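Local coordinates for penicillin-binding protein PbpB (Mycobacterium tuberculosis, PDB 6KGU) that cross-links peptidoglycan strands during cell-wall synthesis through a transpeptidase domain that beta-lactam antibiotics such as aztreonam inactivate, at residues D12-R18 and L159-S165; G131-N136 and N238-P244; G404-R410 and R427-V433. All coordinates share one frame; numbering follows the deposited sequence.

Contact 1: residues D12-R18 and L159-S165; sequences DVQPAAR and LAGTDGS
Gln14 and Gly164 form the hydrogen-bonded pair of a two-stranded antiparallel sheet, 13-14 against 164-165, in the region assigned to the PBP dimerisation domain. Gln14 N gives to Gly164 O at 3.1 Å, from well above the carbonyl plane, and Gly164 N returns to Gln14 O at 2.8 Å. Gly164 leaves room for Gln14, whose CB rests on the glycine backbone; Gln14 OE1 has a weak hydrogen bond to Ala187 N. Next along, Asp163 OD1 accepts Ala16 N at 2.7 Å, an almost straight bond (174°) arriving on the anti side of the carboxylate. With CG anti to the carbonyl carbon (chi1 -60°), the carboxylate leans across to Pro15 and Ala16. Ala16 CB packs against Ala160 O at 3.4 Å, and a water also bridges Ala16 O and Ala160 O. Just after helix 156-160, Gly161 leaves helical geometry with positive phi. The extended Arg18 side chain runs to this helix; its NH1 forms a salt bridge with Asp156 of helix 156-160 and its NH2 with Glu152 of the preceding helix 150-154. Leu159 CB sits 3.8 Å above the centre of the guanidinium face, while Leu159 CD1 touches Arg18 NH2 at 3.8 Å.

Contact 2: residues G131-N136 and N238-P244; sequences GSLAAN and NDNTFDP
Ala135 CB packs against Thr241, Phe242 and Pro244. The methyl meets Phe242 CE1 at 3.6 Å, Pro244 CD at the same distance and Thr241 CG2 at 3.7 Å. Phe242 has its CG between the backbone N and the carbonyl carbon (chi1 83°); this turns the ring back toward 131-136 although its CB points away. Ala135 O then lies at the ring edge, 3.3 Å from Phe242 CE1 and near the ring plane, while Pro244 CD is over one face, offset toward the rim. In Thr241, chi1 -55° sets OG1 beside the backbone N and the methyl CG2 anti to it; CG2 touches Ser132 O as well as Ala135 CB, and OG1 approaches a water at 2.8 Å. A type II beta turn, Ser132 to Ala135, shapes the opposing surface and leads into helix 135-138, with Ala134 at the N-cap; the contact joins the dimerisation-domain region to the loop after strand 233-238 of the transpeptidase domain. Ser132 CB packs on Phe242 O at 3.3 Å. At the other end Asn136 and Asn238 run alongside each other head to tail, their amide planes 82° apart, with Asn238 OD1 3.3 Å from Asn136 CB. Asn136 ND2 is held by Met236 O and Asn258 OD1. The same water accepts from Asn238 N and donates weakly to Asn136 OD1, 2.8 Å away.

Contact 3: residues G404-R410 and R427-V433; sequences GVRVPPR and RPDDIRV
Arg406 and Ile431 exchange backbone hydrogen bonds, Arg406 N giving to Ile431 O at 2.7 Å and Ile431 N to Arg406 O at 2.9 Å, the latter in the carbonyl plane; Val433 N meets Gly404 O at 2.8 Å, nearly along the C=O axis. Pro408 O accepts from a water that accepts from Arg427 NH1, at the edge of that guanidinium and in its plane. The bonded pair Arg406-Ile431 and the non-hydrogen-bonded pair Val405-Arg432 make a two-stranded antiparallel sheet within the transpeptidase domain. Apolar contacts follow beyond the paired residues: the Pro408 and Pro428 rings lie alongside, Pro408 CD to Pro428 CG 4.0 Å, and Pro408 CG meets Ile431 CD1. Val407 CG1 reaches Pro428 CG at 4.0 Å. Third, guanidinium groups pack on aliphatic carbons. The Arg432 chain, bent at chi2 (71°) and chi3 (57°), folds back to lay its guanidinium over Val405 CG2, 3.3 Å from the plane and over its centre; Arg432 NH1 bonds to Val434 O. On the opposite sheet face, Ile431 CD1 lies over one face of the Arg406 guanidinium, 3.2 Å from Arg406 NH2; Arg406 NE bonds to Lys347 O. Pro428 serves two arginines: its CD covers the centre of the Arg427 face, and its CB approaches Arg410 NH2 at 3.5 Å. Arg410 NH1 bonds to Pro409 O and Thr354 O, and Arg427 NH2 to Thr230 O.

In the fold
None of the contacts touches another: nearest atoms are about 11 Å apart for contacts 1 and 2, about 12 Å for 2 and 3, and about 15 Å for 1 and 3. Contact 1 is the outlying one, its centre about 38 Å from that of the chain, against about 18 Å for contact 2 and 15 Å for contact 3. Along the chain, contacts 1 and 2 interleave, with 131-136 falling between 12-18 and 159-165, whereas contact 3 follows both. Contact 2 bridges the two family regions; contacts 1 and 3 each stay within one. All lie away from the aztreonam pocket and Ser269, probably the acyl-ester nucleophile.

Contact 1: residues D12-R18 and L159-S165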
loop_
_atom_site.group_PDB
_atom_site.type_symbol
_atom_site.label_atom_id
_atom_site.label_comp_id
_atom_site.label_asym_id
_atom_site.label_seq_id
_atom_site.Cartn_x
_atom_site.Cartn_y
_atom_site.Cartn_z
ATOM N N ASP A 12 -29.531 -34.429 -19.337
ATOM C CA ASP A 12 -30.591 -33.570 -18.825
ATOM C C ASP A 12 -30.051 -32.243 -18.261
ATOM O O ASP A 12 -30.722 -31.209 -18.347
ATOM C CB ASP A 12 -31.405 -34.312 -17.759
ATOM C CG ASP A 12 -32.874 -33.912 -17.763
ATOM O OD1 ASP A 12 -33.265 -33.105 -18.632
ATOM O OD2 ASP A 12 -33.637 -34.412 -16.908
ATOM N N VAL A 13 -28.844 -32.258 -17.690
ATOM C CA VAL A 13 -28.248 -31.046 -17.125
ATOM C C VAL A 13 -27.380 -30.355 -18.176
ATOM O O VAL A 13 -26.584 -30.996 -18.872
ATOM C CB VAL A 13 -27.449 -31.357 -15.849
ATOM C CG1 VAL A 13 -26.165 -32.129 -16.157
ATOM C CG2 VAL A 13 -27.146 -30.074 -15.096
ATOM N N GLN A 14 -27.563 -29.041 -18.309
ATOM C CA GLN A 14 -26.844 -28.232 -19.286
ATOM C C GLN A 14 -25.809 -27.392 -18.543
ATOM O O GLN A 14 -26.147 -26.318 -18.019
ATOM C CB GLN A 14 -27.820 -27.332 -20.052
ATOM C CG GLN A 14 -27.719 -27.416 -21.561
ATOM C CD GLN A 14 -28.608 -26.396 -22.259
ATOM O OE1 GLN A 14 -29.156 -25.488 -21.623
ATOM N NE2 GLN A 14 -28.762 -26.545 -23.569
ATOM N N PRO A 15 -24.550 -27.825 -18.469
ATOM C CA PRO A 15 -23.595 -27.184 -17.548
ATOM C C PRO A 15 -23.159 -25.799 -18.006
ATOM O O PRO A 15 -22.884 -25.568 -19.181
ATOM C CB PRO A 15 -22.412 -28.160 -17.536
ATOM C CG PRO A 15 -22.506 -28.878 -18.847
ATOM C CD PRO A 15 -23.972 -29.003 -19.142
ATOM N N ALA A 16 -23.087 -24.871 -17.053
ATOM C CA ALA A 16 -22.502 -23.569 -17.351
ATOM C C ALA A 16 -20.982 -23.672 -17.418
ATOM O O ALA A 16 -20.354 -24.371 -16.617
ATOM C CB ALA A 16 -22.906 -22.548 -16.296
ATOM N N ALA A 17 -20.387 -22.974 -18.379
ATOM C CA ALA A 17 -18.937 -22.929 -18.522
ATOM C C ALA A 17 -18.360 -21.798 -17.671
ATOM O O ALA A 17 -18.821 -20.652 -17.752
ATOM C CB ALA A 17 -18.547 -22.742 -19.989
ATOM N N ARG A 18 -17.342 -22.115 -16.877
ATOM C CA ARG A 18 -16.770 -21.125 -15.972
ATOM C C ARG A 18 -16.119 -19.985 -16.743
ATOM O O ARG A 18 -15.436 -20.197 -17.746
ATOM C CB ARG A 18 -15.750 -21.776 -15.038
ATOM C CG ARG A 18 -15.336 -20.870 -13.875
ATOM C CD ARG A 18 -14.564 -21.645 -12.816
ATOM N NE ARG A 18 -14.199 -20.802 -11.674
ATOM C CZ ARG A 18 -15.007 -20.564 -10.645
ATOM N NH1 ARG A 18 -16.234 -21.099 -10.618
ATOM N NH2 ARG A 18 -14.603 -19.790 -9.649
ATOM N N LEU A 159 -18.408 -15.962 -11.780
ATOM C CA LEU A 159 -17.581 -16.817 -12.623
ATOM C C LEU A 159 -18.262 -18.143 -12.965
ATOM O O LEU A 159 -18.033 -18.690 -14.055
ATOM C CB LEU A 159 -16.237 -17.081 -11.921
ATOM C CG LEU A 159 -15.285 -15.875 -11.786
ATOM C CD1 LEU A 159 -14.207 -16.137 -10.721
ATOM C CD2 LEU A 159 -14.645 -15.549 -13.154
ATOM N N ALA A 160 -19.063 -18.688 -12.047
ATOM C CA ALA A 160 -19.640 -20.016 -12.249
ATOM C C ALA A 160 -20.882 -20.000 -13.128
ATOM O O ALA A 160 -21.189 -21.013 -13.768
ATOM C CB ALA A 160 -20.003 -20.654 -10.909
ATOM N N GLY A 161 -21.619 -18.896 -13.153
ATOM C CA GLY A 161 -22.897 -18.915 -13.841
ATOM C C GLY A 161 -23.885 -19.869 -13.173
ATOM O O GLY A 161 -23.788 -20.190 -11.989
ATOM N N THR A 162 -24.858 -20.320 -13.966
ATOM C CA THR A 162 -25.919 -21.190 -13.471
ATOM C C THR A 162 -26.224 -22.251 -14.513
ATOM O O THR A 162 -26.484 -21.919 -15.671
ATOM C CB THR A 162 -27.181 -20.396 -13.154
ATOM O OG1 THR A 162 -26.851 -19.311 -12.281
ATOM C CG2 THR A 162 -28.244 -21.297 -12.495
ATOM N N ASP A 163 -26.181 -23.518 -14.104
ATOM C CA ASP A 163 -26.466 -24.610 -15.027
ATOM C C ASP A 163 -27.916 -24.563 -15.500
ATOM O O ASP A 163 -28.844 -24.335 -14.714
ATOM C CB ASP A 163 -26.201 -25.962 -14.369
ATOM C CG ASP A 163 -24.762 -26.124 -13.927
ATOM O OD1 ASP A 163 -23.872 -25.514 -14.550
ATOM O OD2 ASP A 163 -24.527 -26.860 -12.951
ATOM N N GLY A 164 -28.102 -24.790 -16.797
ATOM C CA GLY A 164 -29.418 -24.943 -17.376
ATOM C C GLY A 164 -29.908 -26.373 -17.271
ATOM O O GLY A 164 -29.345 -27.204 -16.555
ATOM N N SER A 165 -30.973 -26.660 -18.023
ATOM C CA SER A 165 -31.639 -27.954 -17.961
ATOM C C SER A 165 -32.598 -28.082 -19.138
ATOM O O SER A 165 -33.091 -27.078 -19.660
ATOM C CB SER A 165 -32.396 -28.113 -16.636
ATOM O OG SER A 165 -33.482 -29.031 -16.769
HETATM O O HOH W 1 -19.367 -23.048 -14.172
#

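Contact 2: residues G131-N136 and N238-P244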
loop_
_atom_site.group_PDB
_atom_site.type_symbol
_atom_site.label_atom_id
_atom_site.label_comp_id
_atom_site.label_asym_id
_atom_site.label_seq_id
_atom_site.Cartn_x
_atom_site.Cartn_y
_atom_site.Cartn_z
ATOM N N GLY A 131 0.979 -19.577 -13.050
ATOM C CA GLY A 131 1.358 -20.234 -11.814
ATOM C C GLY A 131 1.009 -19.356 -10.628
ATOM O O GLY A 131 -0.149 -18.992 -10.414
ATOM N N SER A 132 2.024 -18.982 -9.848
ATOM C CA SER A 132 1.801 -18.170 -8.659
ATOM C C SER A 132 1.469 -16.712 -8.977
ATOM O O SER A 132 1.131 -15.962 -8.053
ATOM C CB SER A 132 3.039 -18.231 -7.749
ATOM O OG SER A 132 4.104 -17.501 -8.327
ATOM N N LEU A 133 1.542 -16.288 -10.237
ATOM C CA LEU A 133 1.390 -14.864 -10.549
ATOM C C LEU A 133 0.050 -14.319 -10.048
ATOM O O LEU A 133 -1.020 -14.793 -10.449
ATOM C CB LEU A 133 1.515 -14.631 -12.051
ATOM C CG LEU A 133 1.314 -13.179 -12.521
ATOM C CD1 LEU A 133 2.454 -12.306 -12.028
ATOM C CD2 LEU A 133 1.227 -13.085 -14.054
ATOM N N ALA A 134 0.113 -13.313 -9.175
ATOM C CA ALA A 134 -1.086 -12.703 -8.596
ATOM C C ALA A 134 -2.014 -13.742 -7.961
ATOM O O ALA A 134 -3.223 -13.528 -7.868
ATOM C CB ALA A 134 -1.853 -11.880 -9.644
ATOM N N ALA A 135 -1.462 -14.875 -7.503
ATOM C CA ALA A 135 -2.317 -15.883 -6.883
ATOM C C ALA A 135 -2.885 -15.413 -5.559
ATOM O O ALA A 135 -3.921 -15.930 -5.129
ATOM C CB ALA A 135 -1.554 -17.193 -6.664
ATOM N N ASN A 136 -2.230 -14.453 -4.899
ATOM C CA ASN A 136 -2.801 -13.876 -3.677
ATOM C C ASN A 136 -4.167 -13.250 -3.941
ATOM O O ASN A 136 -5.038 -13.245 -3.056
ATOM C CB ASN A 136 -1.838 -12.823 -3.106
ATOM C CG ASN A 136 -1.344 -11.842 -4.165
ATOM O OD1 ASN A 136 -0.830 -12.238 -5.224
ATOM N ND2 ASN A 136 -1.523 -10.555 -3.895
ATOM N N ASN A 238 2.789 -10.316 -2.458
ATOM C CA ASN A 238 3.515 -10.697 -1.262
ATOM C C ASN A 238 4.534 -11.756 -1.645
ATOM O O ASN A 238 4.474 -12.329 -2.735
ATOM C CB ASN A 238 2.575 -11.214 -0.169
ATOM C CG ASN A 238 1.491 -12.090 -0.729
ATOM O OD1 ASN A 238 0.362 -11.636 -0.955
ATOM N ND2 ASN A 238 1.828 -13.361 -0.983
ATOM N N ASP A 239 5.488 -11.991 -0.746
ATOM C CA ASP A 239 6.455 -13.058 -0.955
ATOM C C ASP A 239 5.790 -14.411 -0.712
ATOM O O ASP A 239 4.711 -14.500 -0.115
ATOM C CB ASP A 239 7.641 -12.891 -0.007
ATOM C CG ASP A 239 7.275 -13.208 1.437
ATOM O OD1 ASP A 239 6.499 -12.425 2.051
ATOM O OD2 ASP A 239 7.774 -14.230 1.960
ATOM N N ASN A 240 6.451 -15.473 -1.181
ATOM C CA ASN A 240 6.094 -16.843 -0.800
ATOM C C ASN A 240 4.698 -17.237 -1.300
ATOM O O ASN A 240 3.995 -18.013 -0.643
ATOM C CB ASN A 240 6.181 -17.019 0.723
ATOM C CG ASN A 240 6.257 -18.481 1.152
ATOM O OD1 ASN A 240 6.763 -19.326 0.411
ATOM N ND2 ASN A 240 5.753 -18.781 2.354
ATOM N N THR A 241 4.284 -16.692 -2.453
ATOM C CA THR A 241 2.919 -16.864 -2.939
ATOM C C THR A 241 2.701 -18.284 -3.444
ATOM O O THR A 241 3.500 -18.806 -4.231
ATOM C CB THR A 241 2.619 -15.882 -4.068
ATOM O OG1 THR A 241 2.888 -14.541 -3.638
ATOM C CG2 THR A 241 1.160 -15.992 -4.487
ATOM N N PHE A 242 1.583 -18.886 -3.046
ATOM C CA PHE A 242 1.318 -20.267 -3.413
ATOM C C PHE A 242 1.039 -20.404 -4.911
ATOM O O PHE A 242 0.832 -19.428 -5.643
ATOM C CB PHE A 242 0.142 -20.816 -2.618
ATOM C CG PHE A 242 -1.211 -20.458 -3.186
ATOM C CD1 PHE A 242 -1.626 -19.133 -3.257
ATOM C CD2 PHE A 242 -2.076 -21.448 -3.614
ATOM C CE1 PHE A 242 -2.885 -18.796 -3.752
ATOM C CE2 PHE A 242 -3.326 -21.122 -4.109
ATOM C CZ PHE A 242 -3.734 -19.783 -4.172
ATOM N N ASP A 243 1.018 -21.652 -5.361
ATOM C CA ASP A 243 0.769 -21.944 -6.770
ATOM C C ASP A 243 -0.566 -22.660 -6.900
ATOM O O ASP A 243 -0.655 -23.854 -6.571
ATOM C CB ASP A 243 1.899 -22.800 -7.343
ATOM C CG ASP A 243 1.734 -23.088 -8.822
ATOM O OD1 ASP A 243 0.674 -22.770 -9.416
ATOM O OD2 ASP A 243 2.676 -23.663 -9.384
ATOM N N PRO A 244 -1.617 -21.988 -7.376
ATOM C CA PRO A 244 -2.933 -22.640 -7.460
ATOM C C PRO A 244 -3.027 -23.727 -8.524
ATOM O O PRO A 244 -4.046 -24.419 -8.574
ATOM C CB PRO A 244 -3.876 -21.476 -7.774
ATOM C CG PRO A 244 -3.016 -20.491 -8.525
ATOM C CD PRO A 244 -1.633 -20.615 -7.919
HETATM O O HOH W 2 1.964 -12.090 -4.688
#

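Contact 3: residues G404-R410 and R427-V433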
loop_
_atom_site.group_PDB
_atom_site.type_symbol
_atom_site.label_atom_id
_atom_site.label_comp_id
_atom_site.label_asym_id
_atom_site.label_seq_id
_atom_site.Cartn_x
_atom_site.Cartn_y
_atom_site.Cartn_z
ATOM N N GLY A 404 -5.039 15.897 -3.884
ATOM C CA GLY A 404 -5.847 16.006 -2.685
ATOM C C GLY A 404 -7.126 15.197 -2.693
ATOM O O GLY A 404 -7.839 15.193 -1.685
ATOM N N VAL A 405 -7.448 14.514 -3.787
ATOM C CA VAL A 405 -8.710 13.789 -3.897
ATOM C C VAL A 405 -8.424 12.296 -3.777
ATOM O O VAL A 405 -7.839 11.686 -4.680
ATOM C CB VAL A 405 -9.448 14.112 -5.200
ATOM C CG1 VAL A 405 -10.685 13.260 -5.299
ATOM C CG2 VAL A 405 -9.798 15.600 -5.244
ATOM N N ARG A 406 -8.861 11.706 -2.670
ATOM C CA ARG A 406 -8.689 10.278 -2.461
ATOM C C ARG A 406 -9.720 9.519 -3.275
ATOM O O ARG A 406 -10.912 9.844 -3.240
ATOM C CB ARG A 406 -8.832 9.940 -0.984
ATOM C CG ARG A 406 -8.451 8.495 -0.636
ATOM C CD ARG A 406 -8.273 8.348 0.860
ATOM N NE ARG A 406 -9.503 8.547 1.626
ATOM C CZ ARG A 406 -10.461 7.632 1.779
ATOM N NH1 ARG A 406 -10.358 6.440 1.204
ATOM N NH2 ARG A 406 -11.526 7.906 2.519
ATOM N N VAL A 407 -9.261 8.522 -4.022
ATOM C CA VAL A 407 -10.150 7.650 -4.779
ATOM C C VAL A 407 -9.952 6.239 -4.230
ATOM O O VAL A 407 -8.890 5.634 -4.439
ATOM C CB VAL A 407 -9.874 7.727 -6.292
ATOM C CG1 VAL A 407 -10.864 6.837 -7.077
ATOM C CG2 VAL A 407 -9.959 9.184 -6.792
ATOM N N PRO A 408 -10.934 5.686 -3.521
ATOM C CA PRO A 408 -10.779 4.351 -2.930
ATOM C C PRO A 408 -10.332 3.340 -3.972
ATOM O O PRO A 408 -10.872 3.296 -5.087
ATOM C CB PRO A 408 -12.186 4.040 -2.408
ATOM C CG PRO A 408 -12.767 5.409 -2.107
ATOM C CD PRO A 408 -12.259 6.264 -3.248
ATOM N N PRO A 409 -9.311 2.545 -3.666
ATOM C CA PRO A 409 -8.759 1.633 -4.671
ATOM C C PRO A 409 -9.746 0.544 -5.045
ATOM O O PRO A 409 -10.557 0.105 -4.230
ATOM C CB PRO A 409 -7.520 1.044 -3.977
ATOM C CG PRO A 409 -7.773 1.233 -2.531
ATOM C CD PRO A 409 -8.583 2.480 -2.391
ATOM N N ARG A 410 -9.648 0.094 -6.297
ATOM C CA ARG A 410 -10.491 -0.966 -6.824
ATOM C C ARG A 410 -9.620 -1.901 -7.642
ATOM O O ARG A 410 -8.676 -1.460 -8.309
ATOM C CB ARG A 410 -11.630 -0.400 -7.724
ATOM C CG ARG A 410 -12.651 0.479 -7.002
ATOM C CD ARG A 410 -13.490 -0.379 -6.084
ATOM N NE ARG A 410 -14.557 0.344 -5.393
ATOM C CZ ARG A 410 -14.470 0.845 -4.167
ATOM N NH1 ARG A 410 -13.339 0.728 -3.466
ATOM N NH2 ARG A 410 -15.524 1.460 -3.622
ATOM N N ARG A 427 -17.278 3.453 -10.767
ATOM C CA ARG A 427 -16.181 4.126 -10.086
ATOM C C ARG A 427 -16.638 4.616 -8.716
ATOM O O ARG A 427 -17.763 5.091 -8.573
ATOM C CB ARG A 427 -15.679 5.297 -10.922
ATOM C CG ARG A 427 -15.089 4.855 -12.252
ATOM C CD ARG A 427 -13.865 3.981 -12.006
ATOM N NE ARG A 427 -12.844 4.743 -11.304
ATOM C CZ ARG A 427 -11.974 4.236 -10.435
ATOM N NH1 ARG A 427 -11.980 2.932 -10.118
ATOM N NH2 ARG A 427 -11.105 5.055 -9.866
ATOM N N PRO A 428 -15.803 4.491 -7.687
ATOM C CA PRO A 428 -16.192 5.006 -6.373
ATOM C C PRO A 428 -16.178 6.527 -6.376
ATOM O O PRO A 428 -15.536 7.168 -7.209
ATOM C CB PRO A 428 -15.121 4.439 -5.438
ATOM C CG PRO A 428 -13.895 4.331 -6.314
ATOM C CD PRO A 428 -14.401 4.028 -7.715
ATOM N N ASP A 429 -16.892 7.101 -5.414
ATOM C CA ASP A 429 -16.966 8.550 -5.308
ATOM C C ASP A 429 -15.668 9.144 -4.758
ATOM O O ASP A 429 -15.076 8.609 -3.814
ATOM C CB ASP A 429 -18.142 8.948 -4.421
ATOM C CG ASP A 429 -19.464 8.938 -5.180
ATOM O OD1 ASP A 429 -19.459 9.247 -6.390
ATOM O OD2 ASP A 429 -20.502 8.611 -4.571
ATOM N N ASP A 430 -15.244 10.254 -5.378
ATOM C CA ASP A 430 -14.161 11.105 -4.903
ATOM C C ASP A 430 -14.332 11.467 -3.434
ATOM O O ASP A 430 -15.450 11.635 -2.936
ATOM C CB ASP A 430 -14.119 12.414 -5.701
ATOM C CG ASP A 430 -13.525 12.257 -7.084
ATOM O OD1 ASP A 430 -13.042 11.160 -7.438
ATOM O OD2 ASP A 430 -13.529 13.258 -7.825
ATOM N N ILE A 431 -13.201 11.635 -2.749
ATOM C CA ILE A 431 -13.170 12.146 -1.383
ATOM C C ILE A 431 -12.087 13.216 -1.307
ATOM O O ILE A 431 -10.890 12.897 -1.338
ATOM C CB ILE A 431 -12.917 11.045 -0.345
ATOM C CG1 ILE A 431 -13.934 9.913 -0.524
ATOM C CG2 ILE A 431 -12.961 11.638 1.061
ATOM C CD1 ILE A 431 -13.545 8.640 0.139
ATOM N N ARG A 432 -12.507 14.478 -1.196
ATOM C CA ARG A 432 -11.603 15.613 -1.039
ATOM C C ARG A 432 -11.003 15.589 0.365
ATOM O O ARG A 432 -11.728 15.729 1.356
ATOM C CB ARG A 432 -12.378 16.907 -1.300
ATOM C CG ARG A 432 -11.693 18.223 -0.873
ATOM C CD ARG A 432 -10.515 18.591 -1.759
ATOM N NE ARG A 432 -10.863 18.706 -3.173
ATOM C CZ ARG A 432 -9.962 18.830 -4.139
ATOM N NH1 ARG A 432 -8.658 18.852 -3.839
ATOM N NH2 ARG A 432 -10.346 18.904 -5.404
ATOM N N VAL A 433 -9.690 15.383 0.458
ATOM C CA VAL A 433 -8.975 15.350 1.736
ATOM C C VAL A 433 -8.296 16.684 2.031
ATOM O O VAL A 433 -8.411 17.222 3.129
ATOM C CB VAL A 433 -7.938 14.202 1.745
ATOM C CG1 VAL A 433 -7.183 14.185 3.073
ATOM C CG2 VAL A 433 -8.597 12.846 1.446
HETATM O O HOH W 3 -10.055 3.033 -7.614
#